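Local coordinates for envelope glycoprotein (Thogoto virus, PDB 5XEA), which probably attaches the virus to a host-cell receptor and afterwards drives fusion of the viral envelope with the host membrane, at residues Y28-T34 with Y242-S248; E121-A127 with T436-N442; S322-K326 with F344-D348. All blocks are in the same frame, centred on the assembly; numbering follows the deposited sequence.

Contact 1: residues Y28-T34 with Y242-S248. With NAG (2-acetamido-2-deoxy-beta-D-glucopyranose), chain F.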
loop_
_atom_site.group_PDB
_atom_site.type_symbol
_atom_site.label_atom_id
_atom_site.label_comp_id
_atom_site.label_asym_id
_atom_site.label_seq_id
_atom_site.Cartn_x
_atom_site.Cartn_y
_atom_site.Cartn_z
ATOM N N TYR B 28 -1.004 21.587 -21.046
ATOM C CA TYR B 28 -1.373 20.810 -22.219
ATOM C C TYR B 28 -2.879 20.849 -22.432
ATOM O O TYR B 28 -3.662 20.726 -21.485
ATOM C CB TYR B 28 -0.912 19.359 -22.079
ATOM C CG TYR B 28 0.556 19.149 -22.350
ATOM C CD1 TYR B 28 1.296 20.094 -23.050
ATOM C CD2 TYR B 28 1.206 18.002 -21.913
ATOM C CE1 TYR B 28 2.647 19.902 -23.305
ATOM C CE2 TYR B 28 2.554 17.800 -22.163
ATOM C CZ TYR B 28 3.269 18.751 -22.857
ATOM O OH TYR B 28 4.609 18.552 -23.108
ATOM N N SER B 29 -3.280 21.037 -23.682
ATOM C CA SER B 29 -4.678 20.908 -24.041
ATOM C C SER B 29 -4.999 19.442 -24.287
ATOM O O SER B 29 -4.220 18.710 -24.906
ATOM C CB SER B 29 -5.001 21.742 -25.279
ATOM O OG SER B 29 -5.227 23.095 -24.927
ATOM N N ALA B 30 -6.150 19.013 -23.786
ATOM C CA ALA B 30 -6.571 17.639 -23.990
ATOM C C ALA B 30 -8.085 17.553 -23.922
ATOM O O ALA B 30 -8.753 18.382 -23.298
ATOM C CB ALA B 30 -5.943 16.693 -22.958
ATOM N N THR B 31 -8.610 16.535 -24.591
ATOM C CA THR B 31 -9.993 16.125 -24.416
ATOM C C THR B 31 -10.034 15.120 -23.272
ATOM O O THR B 31 -9.352 14.091 -23.316
ATOM C CB THR B 31 -10.552 15.511 -25.697
ATOM O OG1 THR B 31 -10.376 16.423 -26.790
ATOM C CG2 THR B 31 -12.028 15.216 -25.532
ATOM N N ARG B 32 -10.808 15.432 -22.244
ATOM C CA ARG B 32 -10.936 14.583 -21.076
ATOM C C ARG B 32 -12.317 13.949 -21.061
ATOM O O ARG B 32 -13.323 14.632 -21.274
ATOM C CB ARG B 32 -10.712 15.377 -19.796
ATOM C CG ARG B 32 -10.687 14.504 -18.577
ATOM C CD ARG B 32 -10.464 15.317 -17.352
ATOM N NE ARG B 32 -11.668 16.034 -16.984
ATOM C CZ ARG B 32 -11.677 17.050 -16.137
ATOM N NH1 ARG B 32 -10.541 17.463 -15.592
ATOM N NH2 ARG B 32 -12.815 17.660 -15.842
ATOM N N TYR B 33 -12.360 12.648 -20.795
ATOM C CA TYR B 33 -13.602 11.901 -20.643
ATOM C C TYR B 33 -13.681 11.375 -19.217
ATOM O O TYR B 33 -12.799 10.629 -18.782
ATOM C CB TYR B 33 -13.668 10.741 -21.631
ATOM C CG TYR B 33 -13.546 11.132 -23.078
ATOM C CD1 TYR B 33 -14.680 11.383 -23.849
ATOM C CD2 TYR B 33 -12.302 11.234 -23.687
ATOM C CE1 TYR B 33 -14.573 11.739 -25.191
ATOM C CE2 TYR B 33 -12.185 11.581 -25.020
ATOM C CZ TYR B 33 -13.323 11.834 -25.769
ATOM O OH TYR B 33 -13.203 12.181 -27.096
ATOM N N THR B 34 -14.720 11.777 -18.489
ATOM C CA THR B 34 -14.978 11.308 -17.135
ATOM C C THR B 34 -16.425 10.832 -17.035
ATOM O O THR B 34 -17.194 10.912 -17.995
ATOM C CB THR B 34 -14.704 12.397 -16.092
ATOM O OG1 THR B 34 -15.556 13.521 -16.348
ATOM C CG2 THR B 34 -13.241 12.825 -16.122
ATOM N N TYR B 242 -10.626 6.607 -13.448
ATOM C CA TYR B 242 -11.930 7.032 -13.959
ATOM C C TYR B 242 -11.867 8.033 -15.110
ATOM O O TYR B 242 -12.922 8.538 -15.500
ATOM C CB TYR B 242 -12.767 7.663 -12.839
ATOM C CG TYR B 242 -12.957 6.784 -11.641
ATOM C CD1 TYR B 242 -13.778 5.653 -11.701
ATOM C CD2 TYR B 242 -12.331 7.085 -10.441
ATOM C CE1 TYR B 242 -13.960 4.831 -10.581
ATOM C CE2 TYR B 242 -12.503 6.284 -9.325
ATOM C CZ TYR B 242 -13.314 5.160 -9.398
ATOM O OH TYR B 242 -13.464 4.389 -8.271
ATOM N N ALA B 243 -10.694 8.368 -15.648
ATOM C CA ALA B 243 -10.585 9.414 -16.660
ATOM C C ALA B 243 -9.750 8.932 -17.837
ATOM O O ALA B 243 -8.737 8.245 -17.651
ATOM C CB ALA B 243 -9.955 10.687 -16.085
ATOM N N CYS B 244 -10.183 9.276 -19.046
ATOM C CA CYS B 244 -9.360 9.105 -20.232
ATOM C C CYS B 244 -9.044 10.467 -20.832
ATOM O O CYS B 244 -9.843 11.403 -20.748
ATOM C CB CYS B 244 -10.028 8.229 -21.280
ATOM S SG CYS B 244 -10.065 6.472 -20.812
ATOM N N TYR B 245 -7.869 10.563 -21.439
ATOM C CA TYR B 245 -7.377 11.802 -22.014
ATOM C C TYR B 245 -6.958 11.563 -23.454
ATOM O O TYR B 245 -6.490 10.477 -23.816
ATOM C CB TYR B 245 -6.190 12.373 -21.221
ATOM C CG TYR B 245 -6.518 12.696 -19.787
ATOM C CD1 TYR B 245 -6.926 13.965 -19.416
ATOM C CD2 TYR B 245 -6.428 11.720 -18.799
ATOM C CE1 TYR B 245 -7.233 14.259 -18.100
ATOM C CE2 TYR B 245 -6.730 12.009 -17.481
ATOM C CZ TYR B 245 -7.130 13.276 -17.142
ATOM O OH TYR B 245 -7.434 13.563 -15.839
ATOM N N ASN B 246 -7.156 12.591 -24.278
ATOM C CA ASN B 246 -6.615 12.636 -25.633
ATOM C C ASN B 246 -5.881 13.972 -25.746
ATOM O O ASN B 246 -6.513 15.027 -25.875
ATOM C CB ASN B 246 -7.705 12.492 -26.687
ATOM C CG ASN B 246 -7.147 12.410 -28.088
ATOM O OD1 ASN B 246 -6.081 11.843 -28.311
ATOM N ND2 ASN B 246 -7.865 12.981 -29.042
ATOM N N PHE B 247 -4.555 13.918 -25.641
ATOM C CA PHE B 247 -3.703 15.095 -25.716
ATOM C C PHE B 247 -3.389 15.391 -27.175
ATOM O O PHE B 247 -3.065 14.475 -27.943
ATOM C CB PHE B 247 -2.395 14.876 -24.951
ATOM C CG PHE B 247 -2.550 14.845 -23.459
ATOM C CD1 PHE B 247 -2.329 15.983 -22.702
ATOM C CD2 PHE B 247 -2.899 13.673 -22.809
ATOM C CE1 PHE B 247 -2.463 15.958 -21.330
ATOM C CE2 PHE B 247 -3.032 13.643 -21.437
ATOM C CZ PHE B 247 -2.818 14.792 -20.696
ATOM N N SER B 248 -3.476 16.664 -27.552
ATOM C CA SER B 248 -2.993 17.079 -28.864
ATOM C C SER B 248 -1.528 16.698 -29.000
ATOM O O SER B 248 -0.704 17.057 -28.151
ATOM C CB SER B 248 -3.176 18.584 -29.051
ATOM O OG SER B 248 -2.924 18.956 -30.393
HETATM C C1 NAG F . -7.434 12.979 -30.414
HETATM C C2 NAG F . -8.440 12.269 -31.320
HETATM C C3 NAG F . -8.018 12.389 -32.779
HETATM C C4 NAG F . -7.787 13.849 -33.155
HETATM C C5 NAG F . -6.810 14.491 -32.173
HETATM C C6 NAG F . -6.645 15.976 -32.396
HETATM C C7 NAG F . -9.775 10.285 -30.776
HETATM C C8 NAG F . -9.742 8.830 -30.421
HETATM N N2 NAG F . -8.588 10.870 -30.954
HETATM O O3 NAG F . -9.040 11.800 -33.576
HETATM O O4 NAG F . -7.230 13.962 -34.459
HETATM O O5 NAG F . -7.287 14.331 -30.831
HETATM O O6 NAG F . -7.786 16.693 -31.944
HETATM O O7 NAG F . -10.828 10.903 -30.888
#

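Contact 2: residues E121-A127 with T436-N442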
loop_
_atom_site.group_PDB
_atom_site.type_symbol
_atom_site.label_atom_id
_atom_site.label_comp_id
_atom_site.label_asym_id
_atom_site.label_seq_id
_atom_site.Cartn_x
_atom_site.Cartn_y
_atom_site.Cartn_z
ATOM N N GLU B 121 -30.546 -21.148 2.555
ATOM C CA GLU B 121 -29.478 -22.140 2.584
ATOM C C GLU B 121 -30.086 -23.542 2.578
ATOM O O GLU B 121 -31.160 -23.773 3.143
ATOM C CB GLU B 121 -28.580 -21.961 3.808
ATOM C CG GLU B 121 -27.317 -22.832 3.770
ATOM C CD GLU B 121 -26.470 -22.598 2.505
ATOM O OE1 GLU B 121 -26.558 -23.419 1.570
ATOM O OE2 GLU B 121 -25.715 -21.595 2.439
ATOM N N LEU B 122 -29.405 -24.469 1.921
ATOM C CA LEU B 122 -29.916 -25.823 1.778
ATOM C C LEU B 122 -29.416 -26.684 2.929
ATOM O O LEU B 122 -28.468 -26.333 3.618
ATOM C CB LEU B 122 -29.502 -26.430 0.432
ATOM C CG LEU B 122 -28.033 -26.631 0.040
ATOM C CD1 LEU B 122 -27.371 -27.843 0.680
ATOM C CD2 LEU B 122 -27.961 -26.736 -1.491
ATOM N N VAL B 123 -30.099 -27.803 3.147
ATOM C CA VAL B 123 -29.684 -28.851 4.071
ATOM C C VAL B 123 -29.275 -30.036 3.216
ATOM O O VAL B 123 -29.977 -30.382 2.263
ATOM C CB VAL B 123 -30.820 -29.251 5.033
ATOM C CG1 VAL B 123 -30.339 -30.314 6.022
ATOM C CG2 VAL B 123 -31.341 -28.043 5.791
ATOM N N ARG B 124 -28.132 -30.638 3.520
ATOM C CA ARG B 124 -27.665 -31.785 2.751
ATOM C C ARG B 124 -28.199 -33.055 3.402
ATOM O O ARG B 124 -27.800 -33.393 4.514
ATOM C CB ARG B 124 -26.147 -31.829 2.676
ATOM C CG ARG B 124 -25.667 -33.148 2.060
ATOM C CD ARG B 124 -24.166 -33.225 2.078
ATOM N NE ARG B 124 -23.699 -34.475 1.514
ATOM C CZ ARG B 124 -22.418 -34.794 1.397
ATOM N NH1 ARG B 124 -21.484 -33.938 1.797
ATOM N NH2 ARG B 124 -22.071 -35.961 0.882
ATOM N N ARG B 125 -29.099 -33.755 2.718
ATOM C CA ARG B 125 -29.702 -34.971 3.269
ATOM C C ARG B 125 -29.830 -36.014 2.166
ATOM O O ARG B 125 -30.244 -35.686 1.047
ATOM C CB ARG B 125 -31.079 -34.664 3.883
ATOM C CG ARG B 125 -31.734 -35.830 4.616
ATOM C CD ARG B 125 -32.930 -35.356 5.455
ATOM N NE ARG B 125 -33.634 -36.478 6.079
ATOM C CZ ARG B 125 -33.385 -36.933 7.302
ATOM N NH1 ARG B 125 -32.445 -36.361 8.048
ATOM N NH2 ARG B 125 -34.076 -37.957 7.789
ATOM N N ASP B 126 -29.460 -37.260 2.462
ATOM C CA ASP B 126 -29.645 -38.350 1.493
ATOM C C ASP B 126 -30.169 -39.615 2.177
ATOM O O ASP B 126 -29.691 -40.728 1.944
ATOM C CB ASP B 126 -28.363 -38.632 0.711
ATOM C CG ASP B 126 -27.186 -38.997 1.596
ATOM O OD1 ASP B 126 -27.375 -39.234 2.813
ATOM O OD2 ASP B 126 -26.059 -39.057 1.050
ATOM N N ALA B 127 -31.196 -39.449 3.002
ATOM C CA ALA B 127 -31.795 -40.580 3.702
ATOM C C ALA B 127 -32.378 -41.596 2.719
ATOM O O ALA B 127 -32.810 -41.252 1.610
ATOM C CB ALA B 127 -32.876 -40.089 4.661
ATOM N N THR B 436 -22.134 -26.081 4.816
ATOM C CA THR B 436 -23.386 -26.823 4.839
ATOM C C THR B 436 -23.209 -28.244 4.322
ATOM O O THR B 436 -23.900 -29.166 4.778
ATOM C CB THR B 436 -24.448 -26.130 4.000
ATOM O OG1 THR B 436 -24.355 -24.710 4.164
ATOM C CG2 THR B 436 -25.781 -26.580 4.506
ATOM N N MET B 437 -22.335 -28.427 3.331
ATOM C CA MET B 437 -22.106 -29.721 2.715
ATOM C C MET B 437 -21.157 -30.600 3.520
ATOM O O MET B 437 -20.968 -31.764 3.162
ATOM C CB MET B 437 -21.569 -29.519 1.298
ATOM C CG MET B 437 -22.598 -28.876 0.345
ATOM S SD MET B 437 -23.940 -30.052 -0.026
ATOM C CE MET B 437 -23.039 -31.249 -1.008
ATOM N N MET B 438 -20.586 -30.074 4.607
ATOM C CA MET B 438 -19.486 -30.754 5.290
ATOM C C MET B 438 -19.869 -32.173 5.737
ATOM O O MET B 438 -19.047 -33.096 5.675
ATOM C CB MET B 438 -19.045 -29.933 6.488
ATOM C CG MET B 438 -17.788 -30.452 7.097
ATOM S SD MET B 438 -17.234 -29.312 8.357
ATOM C CE MET B 438 -16.555 -27.997 7.324
ATOM N N TYR B 439 -21.102 -32.372 6.186
ATOM C CA TYR B 439 -21.580 -33.734 6.430
ATOM C C TYR B 439 -23.077 -33.792 6.156
ATOM O O TYR B 439 -23.779 -32.775 6.182
ATOM C CB TYR B 439 -21.259 -34.219 7.859
ATOM C CG TYR B 439 -21.713 -33.264 8.949
ATOM C CD1 TYR B 439 -22.959 -33.408 9.537
ATOM C CD2 TYR B 439 -20.901 -32.217 9.376
ATOM C CE1 TYR B 439 -23.399 -32.544 10.518
ATOM C CE2 TYR B 439 -21.334 -31.325 10.379
ATOM C CZ TYR B 439 -22.580 -31.504 10.944
ATOM O OH TYR B 439 -23.052 -30.661 11.926
ATOM N N THR B 440 -23.556 -35.000 5.869
ATOM C CA THR B 440 -24.970 -35.204 5.630
ATOM C C THR B 440 -25.735 -35.202 6.955
ATOM O O THR B 440 -25.238 -35.644 7.997
ATOM C CB THR B 440 -25.183 -36.514 4.867
ATOM O OG1 THR B 440 -26.519 -36.556 4.361
ATOM C CG2 THR B 440 -24.957 -37.725 5.789
ATOM N N LYS B 441 -26.946 -34.665 6.920
ATOM C CA LYS B 441 -27.777 -34.565 8.116
ATOM C C LYS B 441 -28.889 -35.610 7.990
ATOM O O LYS B 441 -30.028 -35.294 7.648
ATOM C CB LYS B 441 -28.341 -33.124 8.281
ATOM C CG LYS B 441 -27.343 -31.984 7.947
ATOM C CD LYS B 441 -26.441 -31.613 9.113
ATOM C CE LYS B 441 -25.570 -30.357 8.795
ATOM N NZ LYS B 441 -24.631 -30.573 7.644
ATOM N N ASN B 442 -28.545 -36.874 8.259
ATOM C CA ASN B 442 -29.434 -38.009 7.996
ATOM C C ASN B 442 -30.152 -38.547 9.229
ATOM O O ASN B 442 -30.732 -39.637 9.157
ATOM C CB ASN B 442 -28.664 -39.157 7.336
ATOM C CG ASN B 442 -28.370 -38.895 5.876
ATOM O OD1 ASN B 442 -28.911 -37.955 5.273
ATOM N ND2 ASN B 442 -27.516 -39.728 5.291
HETATM O O HOH W 1 -26.542 -29.346 5.527
#

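Contact 3: residues S322-K326 with F344-D348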
loop_
_atom_site.group_PDB
_atom_site.type_symbol
_atom_site.label_atom_id
_atom_site.label_comp_id
_atom_site.label_asym_id
_atom_site.label_seq_id
_atom_site.Cartn_x
_atom_site.Cartn_y
_atom_site.Cartn_z
ATOM N N SER B 322 27.923 49.419 3.098
ATOM C CA SER B 322 28.850 50.170 3.936
ATOM C C SER B 322 29.725 51.107 3.102
ATOM O O SER B 322 30.055 52.219 3.530
ATOM C CB SER B 322 29.700 49.172 4.721
ATOM O OG SER B 322 30.406 49.769 5.774
ATOM N N SER B 323 30.114 50.665 1.911
ATOM C CA SER B 323 30.956 51.463 1.043
ATOM C C SER B 323 30.161 52.572 0.358
ATOM O O SER B 323 30.648 53.702 0.243
ATOM C CB SER B 323 31.655 50.545 0.043
ATOM O OG SER B 323 32.002 51.245 -1.123
ATOM N N ILE B 324 28.926 52.300 -0.067
ATOM C CA ILE B 324 28.134 53.344 -0.719
ATOM C C ILE B 324 27.634 54.353 0.300
ATOM O O ILE B 324 27.552 55.550 0.014
ATOM C CB ILE B 324 26.949 52.746 -1.498
ATOM C CG1 ILE B 324 27.404 51.599 -2.371
ATOM C CG2 ILE B 324 26.272 53.835 -2.357
ATOM C CD1 ILE B 324 26.275 50.737 -2.765
ATOM N N ALA B 325 27.249 53.879 1.489
ATOM C CA ALA B 325 26.649 54.740 2.501
ATOM C C ALA B 325 27.624 55.793 3.032
ATOM O O ALA B 325 27.177 56.840 3.513
ATOM C CB ALA B 325 26.102 53.896 3.670
ATOM N N LYS B 326 28.935 55.544 2.968
ATOM C CA LYS B 326 29.886 56.582 3.351
ATOM C C LYS B 326 29.798 57.774 2.408
ATOM O O LYS B 326 29.971 58.921 2.835
ATOM C CB LYS B 326 31.308 56.021 3.378
ATOM C CG LYS B 326 31.560 55.057 4.508
ATOM C CD LYS B 326 32.955 54.481 4.439
ATOM C CE LYS B 326 33.176 53.433 5.521
ATOM N NZ LYS B 326 32.339 52.218 5.282
ATOM N N PHE B 344 29.670 57.495 9.287
ATOM C CA PHE B 344 30.490 56.363 9.680
ATOM C C PHE B 344 31.624 56.828 10.573
ATOM O O PHE B 344 32.265 57.850 10.308
ATOM C CB PHE B 344 31.015 55.628 8.453
ATOM C CG PHE B 344 30.019 54.681 7.888
ATOM C CD1 PHE B 344 30.085 53.325 8.182
ATOM C CD2 PHE B 344 28.964 55.157 7.127
ATOM C CE1 PHE B 344 29.146 52.457 7.682
ATOM C CE2 PHE B 344 28.016 54.284 6.627
ATOM C CZ PHE B 344 28.109 52.932 6.907
ATOM N N ILE B 345 31.828 56.100 11.665
ATOM C CA ILE B 345 32.949 56.352 12.558
ATOM C C ILE B 345 34.008 55.273 12.457
ATOM O O ILE B 345 35.097 55.436 13.033
ATOM C CB ILE B 345 32.482 56.513 14.018
ATOM C CG1 ILE B 345 31.941 55.189 14.544
ATOM C CG2 ILE B 345 31.437 57.625 14.112
ATOM C CD1 ILE B 345 31.501 55.247 15.971
ATOM N N SER B 346 33.725 54.185 11.752
ATOM C CA SER B 346 34.716 53.185 11.381
ATOM C C SER B 346 34.258 52.545 10.071
ATOM O O SER B 346 33.383 53.079 9.379
ATOM C CB SER B 346 34.901 52.165 12.513
ATOM O OG SER B 346 33.778 51.317 12.584
ATOM N N GLU B 347 34.852 51.398 9.727
ATOM C CA GLU B 347 34.460 50.698 8.505
ATOM C C GLU B 347 32.997 50.304 8.555
ATOM O O GLU B 347 32.230 50.593 7.627
ATOM C CB GLU B 347 35.334 49.463 8.300
ATOM C CG GLU B 347 36.613 49.765 7.561
ATOM C CD GLU B 347 36.341 50.363 6.193
ATOM O OE1 GLU B 347 35.926 49.609 5.286
ATOM O OE2 GLU B 347 36.520 51.591 6.031
ATOM N N ASP B 348 32.590 49.653 9.641
ATOM C CA ASP B 348 31.246 49.114 9.761
ATOM C C ASP B 348 30.333 49.935 10.659
ATOM O O ASP B 348 29.110 49.815 10.536
ATOM C CB ASP B 348 31.298 47.673 10.300
ATOM C CG ASP B 348 32.297 46.791 9.553
ATOM O OD1 ASP B 348 32.333 46.840 8.305
ATOM O OD2 ASP B 348 33.042 46.040 10.225
HETATM O O HOH W 2 33.484 50.627 3.618
#

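Contact 1: residues Y28-T34 with Y242-S248
Two neighbouring strands of a six-stranded antiparallel sheet meet here: residues 28-34 belong to the inner strand 24-35, flanked by 197-209 and 243-247, and 242-248 carry the latter. Hydrogen-bonded pairs Thr31-Asn246 and Tyr33-Cys244 alternate with non-hydrogen-bonded pairs Ala30-Phe247 and Arg32-Tyr245, so successive side chains fall on opposite faces. On the face of Ala30 and Arg32, a small and then a long side chain meet aromatic rings. The methyl of Ala30 fills the shallow hollow over the Phe247 ring, its CB 3.9 Å from the ring centroid and 18° off the normal. Tyr28 CB meets the edge of the same ring, 3.7 Å from Phe247 CD1. Next along, the aliphatic part of Arg32 fills the space beside Tyr245 (Arg32 CD to Tyr245 CE1, 3.5 Å), while its guanidinium reaches on to salt bridges with Glu200 and Asp226, the latter also bound by the Tyr245 hydroxyl. On the other face, Tyr33 CB and Cys244 CB lie 4.4 Å apart, both side chains touching Val160, and the Cys244 sulfur forms a disulfide with Cys239 on the adjoining strand. Thr31 CB lies 4.3 Å from Asn246 CB. The backbone bonds of the hydrogen-bonded pairs are short, whereas Ser248 N to Ser29 O, 3.4 Å, is weak. The glycan begins at the covalent bond, 1.4 Å long, between Asn246 ND2 and NAG C1.

Contact 2: residues E121-A127 with T436-N442
Arg124 stretches its fully extended side chain across the turn 437-440, with Thr440 N over one face of the guanidinium and Met437 O at its edge. Arg124 NH1 donates to Met437 O at 2.6 Å, and Arg124 CD touches Met437 SD at 3.8 Å. A long aliphatic stem with a charged head suits this place: the stem packs on methionine, and the head meets a carbonyl near the end of helix 421-437. Beyond it, the two segments run side by side in the same direction. Lys441 N donates to Arg124 O at 2.9 Å. One step further, the Asn442 amide pairs with Asp126 twice, Asp126 N giving to Asn442 OD1 at 2.9 Å and Asn442 ND2 giving to Asp126 OD1 at 2.5 Å; asparagine fits because it both donates and accepts. Arg125 adds a weak bond from NH1 to Lys441 O (2.7 Å), while its NH2 forms a salt bridge with Asp97. Lys441 folds back so that its NZ reaches Tyr439 O at 2.8 Å. A water ties the segments together, lying 2.9 Å from Arg124 N, 2.8 Å from Thr436 O and 3.1 Å from Lys441 NZ. The turn also meets other chains: Tyr439 stacks edge-to-face on Trp50 of the second subunit, and Arg124 lies against Tyr439 of the third. A C-terminal segment leaving its helix to run along the elongated beta-rich domain, and contacting its trimer mates, is consistent with the hairpin arrangement of class III fusion proteins, the group of baculovirus gp64.

Contact 3: residues S322-K326 with F344-D348
The bent end of Lys326 is the most telling conformation here. Its chi angles read m, t, t, p: the chain runs extended to CE, and the p value of chi4 (67°) swings the ammonium over the Phe344 ring, with NZ 4.2 Å from the centroid in a cation-pi interaction. Lower on the same stem, Lys326 CG lies 4.0 Å from that centroid in a CH-pi contact, so one lysine covers the ring with both its greasy and its charged parts. Phe344 has chi1 at -82° and chi2 at -99°, which lays its ring against the end region of helix 282-327, where Ala325 CB comes within 3.5 Å of Phe344 CE2. Alanine is small enough to let the ring approach the helix this closely. The bent lysine also gathers carbonyls: Lys326 NZ donates to Ser322 O at 2.9 Å, one helical turn back, and to Glu347 O at 2.9 Å in the loop. The t rotamer of Ser322 places its OG 2.7 Å from that same Glu347 O, though at a poor angle for a hydrogen bond. Glu347, m at chi1 and chi2, is linked to the lysine by a water, 2.6 Å from Lys326 NZ and 3.1 Å from Glu347 OE1. Ile324 points away from the loop and packs on Ile324 of the second subunit. The ammonium's charge is thus spread over carbonyls, water and ring, which leaves the carboxylates of Glu347 and Asp348 to pair with Arg334 of the second subunit.

The three contacts share no helix or strand and spread along an elongated molecule: contacts 2 and 3 lie on opposite sides of the chain's centre, about 103 Å apart between centres, with contact 1 nearer it. Contact 1 is the most interior, regular backbone pairing with mostly buried side chains and no other subunit touching it. Contacts 2 and 3 lie at subunit boundaries and join irregular chain to a region near the end of a helix, so side chains rather than paired strands do most of the bonding. Contact 2 combines arginine-to-carbonyl bonds with an Asp-Asn pair and a backbone bond; contact 3, the smallest and most exposed, relies on one lysine over an aromatic ring.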